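Local coordinates for uncharacterized protein (Cricetid herpesvirus 2, PDB 4ZKQ) that binds chemokines and so probably acts as a herpesvirus decoy receptor that withholds them from the receptors of the host, at residues Lys30-Thr35 against Thr51-Thr56; Leu42-Ile47 against Ile161-Ile166; Leu75-Thr80 against Thr211-Lys216; Ser105-Phe110 against Pro119-Val124. All coordinates share one frame; numbering follows the deposited sequence.

Contact 1: Lys30-Thr35 against Thr51-Thr56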
loop_
_atom_site.group_PDB
_atom_site.type_symbol
_atom_site.label_atom_id
_atom_site.label_comp_id
_atom_site.label_asym_id
_atom_site.label_seq_id
_atom_site.Cartn_x
_atom_site.Cartn_y
_atom_site.Cartn_z
ATOM N N LYS A 30 -0.056 -14.912 13.615
ATOM C CA LYS A 30 0.043 -15.384 14.989
ATOM C C LYS A 30 0.717 -14.355 15.889
ATOM O O LYS A 30 0.305 -14.153 17.032
ATOM C CB LYS A 30 0.821 -16.705 14.991
ATOM C CG LYS A 30 0.869 -17.458 16.297
ATOM C CD LYS A 30 1.355 -18.889 16.060
ATOM C CE LYS A 30 2.753 -18.923 15.450
ATOM N NZ LYS A 30 3.287 -20.309 15.321
ATOM N N ASP A 31 1.745 -13.699 15.355
ATOM C CA ASP A 31 2.569 -12.758 16.112
ATOM C C ASP A 31 2.643 -11.400 15.426
ATOM O O ASP A 31 3.407 -11.200 14.476
ATOM C CB ASP A 31 3.977 -13.326 16.295
ATOM C CG ASP A 31 4.878 -12.422 17.124
ATOM O OD1 ASP A 31 4.407 -11.402 17.668
ATOM O OD2 ASP A 31 6.073 -12.748 17.239
ATOM N N ARG A 32 1.864 -10.456 15.929
ATOM C CA ARG A 32 1.794 -9.134 15.325
ATOM C C ARG A 32 3.019 -8.275 15.637
ATOM O O ARG A 32 3.092 -7.120 15.210
ATOM C CB ARG A 32 0.522 -8.429 15.775
ATOM C CG ARG A 32 -0.721 -8.978 15.102
ATOM C CD ARG A 32 -1.980 -8.431 15.736
ATOM N NE ARG A 32 -2.129 -8.874 17.120
ATOM C CZ ARG A 32 -2.738 -9.995 17.494
ATOM N NH1 ARG A 32 -3.274 -10.814 16.594
ATOM N NH2 ARG A 32 -2.813 -10.300 18.784
ATOM N N GLN A 33 3.974 -8.832 16.377
ATOM C CA GLN A 33 5.236 -8.145 16.639
ATOM C C GLN A 33 6.355 -8.695 15.754
ATOM O O GLN A 33 7.473 -8.184 15.774
ATOM C CB GLN A 33 5.621 -8.268 18.120
ATOM C CG GLN A 33 4.807 -7.367 19.042
ATOM C CD GLN A 33 3.344 -7.763 19.106
ATOM O OE1 GLN A 33 3.015 -8.905 19.426
ATOM N NE2 GLN A 33 2.456 -6.820 18.795
ATOM N N ALA A 34 6.052 -9.732 14.975
ATOM C CA ALA A 34 7.055 -10.348 14.107
ATOM C C ALA A 34 7.496 -9.363 13.036
ATOM O O ALA A 34 6.722 -8.505 12.620
ATOM C CB ALA A 34 6.521 -11.626 13.469
ATOM N N THR A 35 8.748 -9.488 12.607
ATOM C CA THR A 35 9.333 -8.585 11.621
ATOM C C THR A 35 10.159 -9.363 10.613
ATOM O O THR A 35 10.546 -10.505 10.862
ATOM C CB THR A 35 10.244 -7.532 12.278
ATOM O OG1 THR A 35 11.339 -8.197 12.916
ATOM C CG2 THR A 35 9.483 -6.708 13.306
ATOM N N THR A 51 4.535 -12.012 8.768
ATOM C CA THR A 51 4.638 -10.545 8.866
ATOM C C THR A 51 3.577 -9.730 8.114
ATOM O O THR A 51 3.539 -8.507 8.254
ATOM C CB THR A 51 6.029 -10.068 8.377
ATOM O OG1 THR A 51 6.163 -10.287 6.967
ATOM C CG2 THR A 51 7.137 -10.817 9.124
ATOM N N CYS A 52 2.718 -10.387 7.340
ATOM C CA CYS A 52 1.664 -9.686 6.604
ATOM C C CYS A 52 0.325 -9.704 7.331
ATOM O O CYS A 52 -0.080 -10.730 7.862
ATOM C CB CYS A 52 1.497 -10.310 5.216
ATOM S SG CYS A 52 2.910 -10.040 4.096
ATOM N N ASP A 53 -0.366 -8.563 7.325
ATOM C CA ASP A 53 -1.699 -8.451 7.915
ATOM C C ASP A 53 -2.757 -8.416 6.823
ATOM O O ASP A 53 -3.936 -8.657 7.071
ATOM C CB ASP A 53 -1.779 -7.204 8.802
ATOM C CG ASP A 53 -0.795 -7.256 9.953
ATOM O OD1 ASP A 53 -0.966 -8.142 10.816
ATOM O OD2 ASP A 53 0.161 -6.442 9.986
ATOM N N LYS A 54 -2.309 -8.158 5.601
ATOM C CA LYS A 54 -3.189 -8.075 4.459
ATOM C C LYS A 54 -2.366 -8.367 3.213
ATOM O O LYS A 54 -1.178 -8.047 3.175
ATOM C CB LYS A 54 -3.832 -6.686 4.404
ATOM C CG LYS A 54 -4.297 -6.230 3.041
ATOM C CD LYS A 54 -4.984 -4.870 3.136
ATOM C CE LYS A 54 -5.019 -4.185 1.794
ATOM N NZ LYS A 54 -5.922 -3.010 1.789
ATOM N N ILE A 55 -2.980 -8.978 2.203
ATOM C CA ILE A 55 -2.265 -9.240 0.964
ATOM C C ILE A 55 -3.150 -9.028 -0.268
ATOM O O ILE A 55 -4.314 -9.418 -0.295
ATOM C CB ILE A 55 -1.675 -10.659 0.960
ATOM C CG1 ILE A 55 -0.738 -10.840 -0.242
ATOM C CG2 ILE A 55 -2.777 -11.715 0.989
ATOM C CD1 ILE A 55 0.165 -12.042 -0.112
ATOM N N THR A 56 -2.569 -8.374 -1.266
ATOM C CA THR A 56 -3.226 -8.112 -2.538
ATOM C C THR A 56 -2.551 -8.977 -3.586
ATOM O O THR A 56 -1.328 -9.060 -3.618
ATOM C CB THR A 56 -3.133 -6.627 -2.928
ATOM O OG1 THR A 56 -3.942 -5.844 -2.037
ATOM C CG2 THR A 56 -3.607 -6.384 -4.377
#

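Contact 2: Leu42-Ile47 against Ile161-Ile166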
loop_
_atom_site.group_PDB
_atom_site.type_symbol
_atom_site.label_atom_id
_atom_site.label_comp_id
_atom_site.label_asym_id
_atom_site.label_seq_id
_atom_site.Cartn_x
_atom_site.Cartn_y
_atom_site.Cartn_z
ATOM N N LEU A 42 13.992 -16.766 4.708
ATOM C CA LEU A 42 12.718 -17.482 4.702
ATOM C C LEU A 42 12.122 -17.488 3.304
ATOM O O LEU A 42 12.325 -16.544 2.539
ATOM C CB LEU A 42 11.723 -16.833 5.669
ATOM C CG LEU A 42 12.027 -16.865 7.164
ATOM C CD1 LEU A 42 10.974 -16.061 7.916
ATOM C CD2 LEU A 42 12.080 -18.295 7.678
ATOM N N PRO A 43 11.376 -18.548 2.956
ATOM C CA PRO A 43 10.659 -18.476 1.682
ATOM C C PRO A 43 9.564 -17.414 1.725
ATOM O O PRO A 43 9.135 -17.023 2.811
ATOM C CB PRO A 43 10.063 -19.882 1.527
ATOM C CG PRO A 43 9.997 -20.426 2.901
ATOM C CD PRO A 43 11.156 -19.830 3.647
ATOM N N VAL A 44 9.124 -16.972 0.555
ATOM C CA VAL A 44 8.096 -15.943 0.429
ATOM C C VAL A 44 6.849 -16.235 1.266
ATOM O O VAL A 44 6.328 -15.351 1.945
ATOM C CB VAL A 44 7.684 -15.780 -1.052
ATOM C CG1 VAL A 44 6.413 -14.961 -1.201
ATOM C CG2 VAL A 44 8.816 -15.153 -1.851
ATOM N N GLU A 45 6.363 -17.472 1.215
ATOM C CA GLU A 45 5.096 -17.791 1.854
ATOM C C GLU A 45 5.221 -17.717 3.375
ATOM O O GLU A 45 4.258 -17.381 4.065
ATOM C CB GLU A 45 4.599 -19.178 1.415
ATOM C CG GLU A 45 5.546 -20.321 1.743
ATOM C CD GLU A 45 5.183 -21.613 1.025
ATOM O OE1 GLU A 45 4.307 -21.581 0.136
ATOM O OE2 GLU A 45 5.778 -22.660 1.352
ATOM N N ASP A 46 6.410 -18.009 3.895
ATOM C CA ASP A 46 6.654 -17.914 5.326
ATOM C C ASP A 46 6.773 -16.460 5.754
ATOM O O ASP A 46 6.313 -16.092 6.829
ATOM C CB ASP A 46 7.922 -18.667 5.734
ATOM C CG ASP A 46 7.734 -20.179 5.758
ATOM O OD1 ASP A 46 6.601 -20.661 5.545
ATOM O OD2 ASP A 46 8.730 -20.885 6.008
ATOM N N ILE A 47 7.420 -15.642 4.926
ATOM C CA ILE A 47 7.458 -14.203 5.172
ATOM C C ILE A 47 6.033 -13.681 5.291
ATOM O O ILE A 47 5.714 -12.917 6.202
ATOM C CB ILE A 47 8.181 -13.432 4.050
ATOM C CG1 ILE A 47 9.653 -13.837 3.978
ATOM C CG2 ILE A 47 8.058 -11.917 4.269
ATOM C CD1 ILE A 47 10.381 -13.312 2.748
ATOM N N ILE A 161 11.826 -14.204 -13.533
ATOM C CA ILE A 161 11.167 -13.722 -12.319
ATOM C C ILE A 161 9.760 -14.309 -12.220
ATOM O O ILE A 161 8.845 -13.847 -12.888
ATOM C CB ILE A 161 11.105 -12.184 -12.291
ATOM C CG1 ILE A 161 12.512 -11.596 -12.470
ATOM C CG2 ILE A 161 10.504 -11.701 -10.970
ATOM C CD1 ILE A 161 12.517 -10.171 -12.954
ATOM N N GLN A 162 9.599 -15.336 -11.388
ATOM C CA GLN A 162 8.313 -16.023 -11.251
ATOM C C GLN A 162 7.282 -15.193 -10.498
ATOM O O GLN A 162 6.095 -15.211 -10.823
ATOM C CB GLN A 162 8.485 -17.355 -10.528
ATOM C CG GLN A 162 8.870 -18.510 -11.436
ATOM C CD GLN A 162 10.286 -18.396 -11.941
ATOM O OE1 GLN A 162 11.125 -17.738 -11.325
ATOM N NE2 GLN A 162 10.566 -19.036 -13.069
ATOM N N GLU A 163 7.735 -14.501 -9.460
ATOM C CA GLU A 163 6.846 -13.669 -8.669
ATOM C C GLU A 163 7.640 -12.661 -7.857
ATOM O O GLU A 163 8.839 -12.844 -7.618
ATOM C CB GLU A 163 5.996 -14.531 -7.736
ATOM C CG GLU A 163 6.788 -15.153 -6.613
ATOM C CD GLU A 163 5.947 -16.029 -5.704
ATOM O OE1 GLU A 163 4.888 -16.508 -6.148
ATOM O OE2 GLU A 163 6.354 -16.239 -4.545
ATOM N N ALA A 164 6.961 -11.602 -7.428
ATOM C CA ALA A 164 7.561 -10.613 -6.553
ATOM C C ALA A 164 6.611 -10.245 -5.421
ATOM O O ALA A 164 5.462 -9.851 -5.643
ATOM C CB ALA A 164 7.957 -9.383 -7.340
ATOM N N LEU A 165 7.119 -10.397 -4.209
ATOM C CA LEU A 165 6.455 -9.941 -3.002
ATOM C C LEU A 165 6.929 -8.551 -2.639
ATOM O O LEU A 165 8.131 -8.288 -2.646
ATOM C CB LEU A 165 6.748 -10.902 -1.842
ATOM C CG LEU A 165 6.342 -10.438 -0.439
ATOM C CD1 LEU A 165 4.827 -10.393 -0.297
ATOM C CD2 LEU A 165 6.972 -11.329 0.624
ATOM N N ILE A 166 5.988 -7.669 -2.320
ATOM C CA ILE A 166 6.318 -6.427 -1.648
ATOM C C ILE A 166 5.639 -6.428 -0.287
ATOM O O ILE A 166 4.426 -6.591 -0.175
ATOM C CB ILE A 166 5.899 -5.196 -2.458
ATOM C CG1 ILE A 166 6.721 -5.135 -3.753
ATOM C CG2 ILE A 166 6.099 -3.920 -1.637
ATOM C CD1 ILE A 166 6.257 -4.109 -4.730
#

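Contact 3: Leu75-Thr80 against Thr211-Lys216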
loop_
_atom_site.group_PDB
_atom_site.type_symbol
_atom_site.label_atom_id
_atom_site.label_comp_id
_atom_site.label_asym_id
_atom_site.label_seq_id
_atom_site.Cartn_x
_atom_site.Cartn_y
_atom_site.Cartn_z
ATOM N N LEU A 75 4.390 0.385 -4.073
ATOM C CA LEU A 75 4.760 -0.158 -2.772
ATOM C C LEU A 75 3.496 -0.458 -1.969
ATOM O O LEU A 75 3.491 -1.366 -1.143
ATOM C CB LEU A 75 5.703 0.785 -2.020
ATOM C CG LEU A 75 7.097 0.960 -2.644
ATOM C CD1 LEU A 75 8.045 1.612 -1.651
ATOM C CD2 LEU A 75 7.714 -0.343 -3.140
ATOM N N SER A 76 2.418 0.280 -2.243
ATOM C CA SER A 76 1.091 -0.077 -1.739
ATOM C C SER A 76 0.038 0.150 -2.832
ATOM O O SER A 76 -0.026 1.242 -3.387
ATOM C CB SER A 76 0.757 0.754 -0.494
ATOM O OG SER A 76 -0.546 0.464 -0.016
ATOM N N THR A 77 -0.784 -0.851 -3.157
ATOM C CA THR A 77 -1.804 -0.629 -4.186
ATOM C C THR A 77 -2.948 0.247 -3.683
ATOM O O THR A 77 -3.579 0.958 -4.461
ATOM C CB THR A 77 -2.404 -1.950 -4.738
ATOM O OG1 THR A 77 -2.820 -2.800 -3.658
ATOM C CG2 THR A 77 -1.387 -2.643 -5.649
ATOM N N ASP A 78 -3.200 0.226 -2.382
ATOM C CA ASP A 78 -4.361 0.937 -1.867
ATOM C C ASP A 78 -4.006 2.282 -1.246
ATOM O O ASP A 78 -2.870 2.527 -0.832
ATOM C CB ASP A 78 -5.092 0.071 -0.849
ATOM C CG ASP A 78 -5.422 -1.305 -1.397
ATOM O OD1 ASP A 78 -6.101 -1.385 -2.443
ATOM O OD2 ASP A 78 -4.992 -2.296 -0.788
ATOM N N ILE A 79 -5.005 3.151 -1.190
ATOM C CA ILE A 79 -4.861 4.431 -0.535
ATOM C C ILE A 79 -5.250 4.248 0.919
ATOM O O ILE A 79 -6.376 3.825 1.221
ATOM C CB ILE A 79 -5.742 5.516 -1.200
ATOM C CG1 ILE A 79 -5.298 5.752 -2.647
ATOM C CG2 ILE A 79 -5.712 6.820 -0.404
ATOM C CD1 ILE A 79 -6.106 6.808 -3.371
ATOM N N THR A 80 -4.306 4.509 1.818
ATOM C CA THR A 80 -4.671 4.678 3.222
ATOM C C THR A 80 -4.147 6.026 3.682
ATOM O O THR A 80 -4.923 6.916 4.006
ATOM C CB THR A 80 -4.127 3.560 4.131
ATOM O OG1 THR A 80 -4.686 2.300 3.736
ATOM C CG2 THR A 80 -4.523 3.829 5.586
ATOM N N THR A 211 0.116 3.253 -15.402
ATOM C CA THR A 211 -0.208 1.973 -14.783
ATOM C C THR A 211 -1.579 2.092 -14.145
ATOM O O THR A 211 -1.780 2.918 -13.260
ATOM C CB THR A 211 0.829 1.561 -13.716
ATOM O OG1 THR A 211 2.105 1.378 -14.337
ATOM C CG2 THR A 211 0.422 0.251 -13.025
ATOM N N THR A 212 -2.528 1.290 -14.615
ATOM C CA THR A 212 -3.871 1.295 -14.052
ATOM C C THR A 212 -4.027 0.098 -13.120
ATOM O O THR A 212 -3.821 -1.046 -13.522
ATOM C CB THR A 212 -4.944 1.273 -15.159
ATOM O OG1 THR A 212 -4.713 2.365 -16.055
ATOM C CG2 THR A 212 -6.349 1.400 -14.571
ATOM N N LEU A 213 -4.359 0.390 -11.867
ATOM C CA LEU A 213 -4.606 -0.627 -10.855
ATOM C C LEU A 213 -6.104 -0.734 -10.632
ATOM O O LEU A 213 -6.747 0.253 -10.290
ATOM C CB LEU A 213 -3.893 -0.272 -9.547
ATOM C CG LEU A 213 -2.379 -0.063 -9.635
ATOM C CD1 LEU A 213 -1.831 0.511 -8.334
ATOM C CD2 LEU A 213 -1.676 -1.362 -9.982
ATOM N N SER A 214 -6.657 -1.927 -10.827
ATOM C CA SER A 214 -8.090 -2.141 -10.657
ATOM C C SER A 214 -8.332 -3.314 -9.724
ATOM O O SER A 214 -7.928 -4.431 -10.023
ATOM C CB SER A 214 -8.764 -2.400 -12.007
ATOM O OG SER A 214 -8.419 -1.400 -12.949
ATOM N N LYS A 215 -8.982 -3.043 -8.596
ATOM C CA LYS A 215 -9.271 -4.056 -7.599
ATOM C C LYS A 215 -10.769 -4.259 -7.446
ATOM O O LYS A 215 -11.532 -3.295 -7.319
ATOM C CB LYS A 215 -8.667 -3.677 -6.244
ATOM C CG LYS A 215 -9.138 -4.575 -5.093
ATOM C CD LYS A 215 -8.418 -4.239 -3.783
ATOM C CE LYS A 215 -6.967 -4.724 -3.778
ATOM N NZ LYS A 215 -6.210 -4.240 -2.577
ATOM N N LYS A 216 -11.186 -5.516 -7.431
ATOM C CA LYS A 216 -12.579 -5.826 -7.146
ATOM C C LYS A 216 -12.797 -5.805 -5.639
ATOM O O LYS A 216 -12.417 -6.727 -4.915
ATOM C CB LYS A 216 -12.994 -7.175 -7.727
ATOM C CG LYS A 216 -14.465 -7.506 -7.438
ATOM C CD LYS A 216 -14.927 -8.778 -8.127
ATOM C CE LYS A 216 -16.387 -9.085 -7.813
ATOM N NZ LYS A 216 -16.774 -10.447 -8.282
#

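Contact 4: Ser105-Phe110 against Pro119-Val124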
loop_
_atom_site.group_PDB
_atom_site.type_symbol
_atom_site.label_atom_id
_atom_site.label_comp_id
_atom_site.label_asym_id
_atom_site.label_seq_id
_atom_site.Cartn_x
_atom_site.Cartn_y
_atom_site.Cartn_z
ATOM N N SER A 105 23.163 -11.119 -12.233
ATOM C CA SER A 105 23.744 -9.781 -12.278
ATOM C C SER A 105 23.115 -8.897 -13.345
ATOM O O SER A 105 23.352 -7.691 -13.371
ATOM C CB SER A 105 25.251 -9.875 -12.520
ATOM O OG SER A 105 25.881 -10.577 -11.465
ATOM N N ASP A 106 22.323 -9.490 -14.229
ATOM C CA ASP A 106 21.616 -8.722 -15.248
ATOM C C ASP A 106 20.353 -8.056 -14.705
ATOM O O ASP A 106 19.772 -7.189 -15.358
ATOM C CB ASP A 106 21.248 -9.623 -16.427
ATOM C CG ASP A 106 22.456 -10.049 -17.236
ATOM O OD1 ASP A 106 23.348 -9.204 -17.466
ATOM O OD2 ASP A 106 22.513 -11.228 -17.636
ATOM N N LEU A 107 19.918 -8.482 -13.522
ATOM C CA LEU A 107 18.742 -7.897 -12.878
ATOM C C LEU A 107 19.127 -6.701 -12.026
ATOM O O LEU A 107 20.019 -6.797 -11.187
ATOM C CB LEU A 107 18.040 -8.939 -12.000
ATOM C CG LEU A 107 16.918 -8.443 -11.081
ATOM C CD1 LEU A 107 15.700 -8.000 -11.885
ATOM C CD2 LEU A 107 16.548 -9.527 -10.071
ATOM N N THR A 108 18.443 -5.578 -12.228
ATOM C CA THR A 108 18.569 -4.456 -11.313
ATOM C C THR A 108 17.196 -3.982 -10.845
ATOM O O THR A 108 16.177 -4.222 -11.498
ATOM C CB THR A 108 19.324 -3.281 -11.951
ATOM O OG1 THR A 108 18.592 -2.799 -13.082
ATOM C CG2 THR A 108 20.733 -3.717 -12.385
ATOM N N VAL A 109 17.180 -3.313 -9.701
ATOM C CA VAL A 109 15.958 -2.741 -9.175
ATOM C C VAL A 109 16.269 -1.406 -8.550
ATOM O O VAL A 109 17.400 -1.156 -8.137
ATOM C CB VAL A 109 15.285 -3.653 -8.115
ATOM C CG1 VAL A 109 15.094 -5.051 -8.649
ATOM C CG2 VAL A 109 16.096 -3.699 -6.824
ATOM N N PHE A 110 15.268 -0.540 -8.492
ATOM C CA PHE A 110 15.386 0.661 -7.692
ATOM C C PHE A 110 14.042 1.030 -7.097
ATOM O O PHE A 110 12.997 0.495 -7.466
ATOM C CB PHE A 110 15.963 1.829 -8.509
ATOM C CG PHE A 110 15.205 2.157 -9.768
ATOM C CD1 PHE A 110 15.437 1.452 -10.936
ATOM C CD2 PHE A 110 14.300 3.201 -9.796
ATOM C CE1 PHE A 110 14.759 1.765 -12.098
ATOM C CE2 PHE A 110 13.616 3.519 -10.959
ATOM C CZ PHE A 110 13.850 2.802 -12.110
ATOM N N PRO A 119 20.085 -6.490 -6.995
ATOM C CA PRO A 119 19.604 -6.797 -5.642
ATOM C C PRO A 119 20.421 -7.896 -4.997
ATOM O O PRO A 119 21.131 -8.629 -5.686
ATOM C CB PRO A 119 18.155 -7.249 -5.865
ATOM C CG PRO A 119 18.119 -7.745 -7.267
ATOM C CD PRO A 119 19.110 -6.896 -8.026
ATOM N N GLN A 120 20.333 -7.994 -3.680
ATOM C CA GLN A 120 21.045 -9.023 -2.949
ATOM C C GLN A 120 20.341 -10.360 -3.151
ATOM O O GLN A 120 19.121 -10.442 -3.017
ATOM C CB GLN A 120 21.112 -8.661 -1.476
ATOM C CG GLN A 120 21.922 -9.616 -0.648
ATOM C CD GLN A 120 22.133 -9.108 0.755
ATOM O OE1 GLN A 120 21.932 -7.924 1.041
ATOM N NE2 GLN A 120 22.530 -10.001 1.645
ATOM N N PHE A 121 21.107 -11.393 -3.497
ATOM C CA PHE A 121 20.551 -12.729 -3.717
ATOM C C PHE A 121 20.843 -13.653 -2.548
ATOM O O PHE A 121 21.892 -13.556 -1.912
ATOM C CB PHE A 121 21.108 -13.350 -5.000
ATOM C CG PHE A 121 20.418 -12.888 -6.251
ATOM C CD1 PHE A 121 20.668 -11.636 -6.772
ATOM C CD2 PHE A 121 19.522 -13.715 -6.910
ATOM C CE1 PHE A 121 20.040 -11.209 -7.921
ATOM C CE2 PHE A 121 18.890 -13.294 -8.059
ATOM C CZ PHE A 121 19.150 -12.037 -8.567
ATOM N N VAL A 122 19.898 -14.547 -2.271
ATOM C CA VAL A 122 20.063 -15.574 -1.255
ATOM C C VAL A 122 19.452 -16.875 -1.746
ATOM O O VAL A 122 18.642 -16.879 -2.672
ATOM C CB VAL A 122 19.402 -15.195 0.085
ATOM C CG1 VAL A 122 20.141 -14.047 0.745
ATOM C CG2 VAL A 122 17.925 -14.847 -0.118
ATOM N N THR A 123 19.857 -17.974 -1.123
ATOM C CA THR A 123 19.194 -19.250 -1.315
ATOM C C THR A 123 18.555 -19.627 0.005
ATOM O O THR A 123 19.190 -19.516 1.056
ATOM C CB THR A 123 20.170 -20.348 -1.777
ATOM O OG1 THR A 123 20.803 -19.936 -2.993
ATOM C CG2 THR A 123 19.433 -21.663 -2.009
ATOM N N VAL A 124 17.292 -20.040 -0.044
ATOM C CA VAL A 124 16.589 -20.495 1.150
ATOM C C VAL A 124 15.949 -21.852 0.879
ATOM O O VAL A 124 15.715 -22.215 -0.273
ATOM C CB VAL A 124 15.494 -19.498 1.600
ATOM C CG1 VAL A 124 16.104 -18.149 1.974
ATOM C CG2 VAL A 124 14.441 -19.331 0.516
#

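Contact 1: Lys30-Thr35 against Thr51-Thr56
The methyl group CG2 of Thr51 rests against the backbone joining Ala34 to Thr35, and this van der Waals touch carries most of the contact. CG2 lies 3.7 Å from Thr35 C and 4.2 Å from Ala34 C, so the methyl meets carbonyl groups more than side chains. The CB of Ala34 points at the helix end, whereas that of Thr35 points away from it and brings its main chain to the methyl. The chi1 of Thr51, 68°, divides the work: OG1 sits between the backbone N and the carbonyl carbon and bonds back to Ile47 O one helical turn earlier, while CG2 is turned to the loop. A second, looser touch runs from Arg32 CG to Asp53 OD1, 4.4 Å apart. Arg32 contributes its aliphatic stem here; Asp53 gives its carboxylate to Arg29 and to the backbone N of Gly175. The loop side is shaped by a type I turn from Asp31 to Ala34, combined with an Asx turn in which Gln33 N donates to Asp31 OD1 over 2.9 Å, meeting that oxygen from above the carboxylate plane. Thr51 is the last residue of helix 44-51, and the chain then passes through Cys52, disulfide-bonded to Cys177, into strand 54-59, which lies between strands 23-26 and 175-181, while strand 324-330 borders Arg32 and Asp53.

Contact 2: Leu42-Ile47 against Ile161-Ile166
Val44, in the first turn of helix 44-51, points its side chain at strand 161-169 and meets both Glu163 and Leu165. Its CB is 3.8 Å from Glu163 OE2, and CG2 lies at the same distance from that oxygen. CG1 makes the shortest contact: it is 3.6 Å from Glu163 OE2 and also 4.1 Å from Leu165 CD2. This double role follows from CG1 standing opposite the backbone N (chi1 167°), which sends that branch out between the two strand residues. Glu163 comes from the opposite direction, at the end of an extended chain, so the valine branches meet one carboxylate oxygen, OE2, by van der Waals contact. Leu165, in contrast, slides past Val44 and reaches on to Ile47, where Leu165 CD2 approaches Ile47 CG2 at 3.8 Å. Pro43 takes the N-cap position, and its carbonyl O receives Ile47 N at 3.1 Å, closing the turn that brings Val44 and Ile47 to the same side of the helix. Ile48, one residue further along, also touches Leu165. On the strand, Glu163 and Leu165 alternate with Ala164, which points away, and both lean on Leu179 of the adjacent strand 175-181. Such i, i+3 spacing set against alternate strand residues is characteristic of a short helix laid on the face of a beta sheet.

Contact 3: Leu75-Thr80 against Thr211-Lys216
Asp78 and Lys215 form one link of a salt-bridge network that ties the loop after strand 68-74 to the long strand 206-223. Lys215 NZ donates to Asp78 OD1 over 2.9 Å, using the lone pair syn to the other carboxylate oxygen, and NZ stands equally close to OD2, so that the ammonium group faces both oxygens. The two side chains cross at about a right angle; a bend at chi3 (-74°) in an otherwise extended lysine turns its end toward the aspartate. Gln24 OE1 and Thr56 OG1 also bond to NZ, and Lys54 pairs with Asp78 OD2, so the carboxylate is held between two lysines, which probably stabilise its charged form. The network thereby joins the sheet containing strands 23-26 and 54-59 to the sheet built round strand 206-223. Alongside the charges lies an apolar touch: Thr77 CG2 meets Leu213 CD1 at 4.2 Å, again nearly perpendicular. Leu213 and Lys215, two residues apart on the strand, thus present one face to the loop, with Leu190 packed beside Leu213. Arg236 NH1 of strand 233-244 donates a hydrogen bond to Ser76 O, tying the loop to the same sheet.

Contact 4: Ser105-Phe110 against Pro119-Val124
Leu107 and Pro119 meet at about a right angle, with Leu107 CD2 resting 3.7 Å from Pro119 CG. The same methyl carries the contact with Phe121, lying 3.9 Å from its CZ and oblique to the ring. Leu107 is placed for this by a chi1 of 171°, which swings its CG away from its own backbone N and toward the proline CG. Pro119 also presses on the main chain: its CD is 3.3 Å from Leu107 O, a carbonyl oxygen buried here without any hydrogen-bonding partner in the model. One further touch comes from Val109, whose CG2 sits 4.2 Å from Pro119 CB, so the proline ring is bordered by both inward-pointing residues of the segment, while Thr108 between them directs its side chain away. Strand 108-111 is an outermost strand of a four-stranded antiparallel sheet and strand 117-125 of the seven-stranded sheet; a backbone hydrogen bond between Val109 and His117 ties these edges directly, and the apolar cluster adds to it, consistent with a beta sandwich. In the next shell, Phe136 of strand 132-143 packs on Leu107 and on Pro119, and Trp94 meets the Phe121 ring edge-to-face. Strand 108-111 is itself positioned by backbone bonds of Thr108 with Arg151 and of Phe110 with Val149, and Thr108 OG1 bonds to Glu116 OE2.

How the contacts relate
Contacts 1, 2 and 4 all reach the seven-stranded sheet, whereas contact 3 joins the loop after strand 68-74 to strand 206-223 of another sheet. Contacts 1 and 2 adjoin through helix 44-51, their centres 14 Å apart. Contacts 1 and 3 meet directly through the 51-56 segment: Lys54 NZ forms a salt bridge with Asp78 OD2 at 2.8 Å, and Thr56 OG1 a probable hydrogen bond with Lys215 NZ at 2.8 Å. Contact 4 is nested in the chain loop closed by contact 2 and packs on it, Ile161 CD1 lying 4.0 Å from Leu107 CD1, while Ile166 CG2 approaches Leu75 O of contact 3 at 3.7 Å. At the periphery, the side chain of Thr108 in contact 4 is about 9 Å from a bound N-acetylglucosamine.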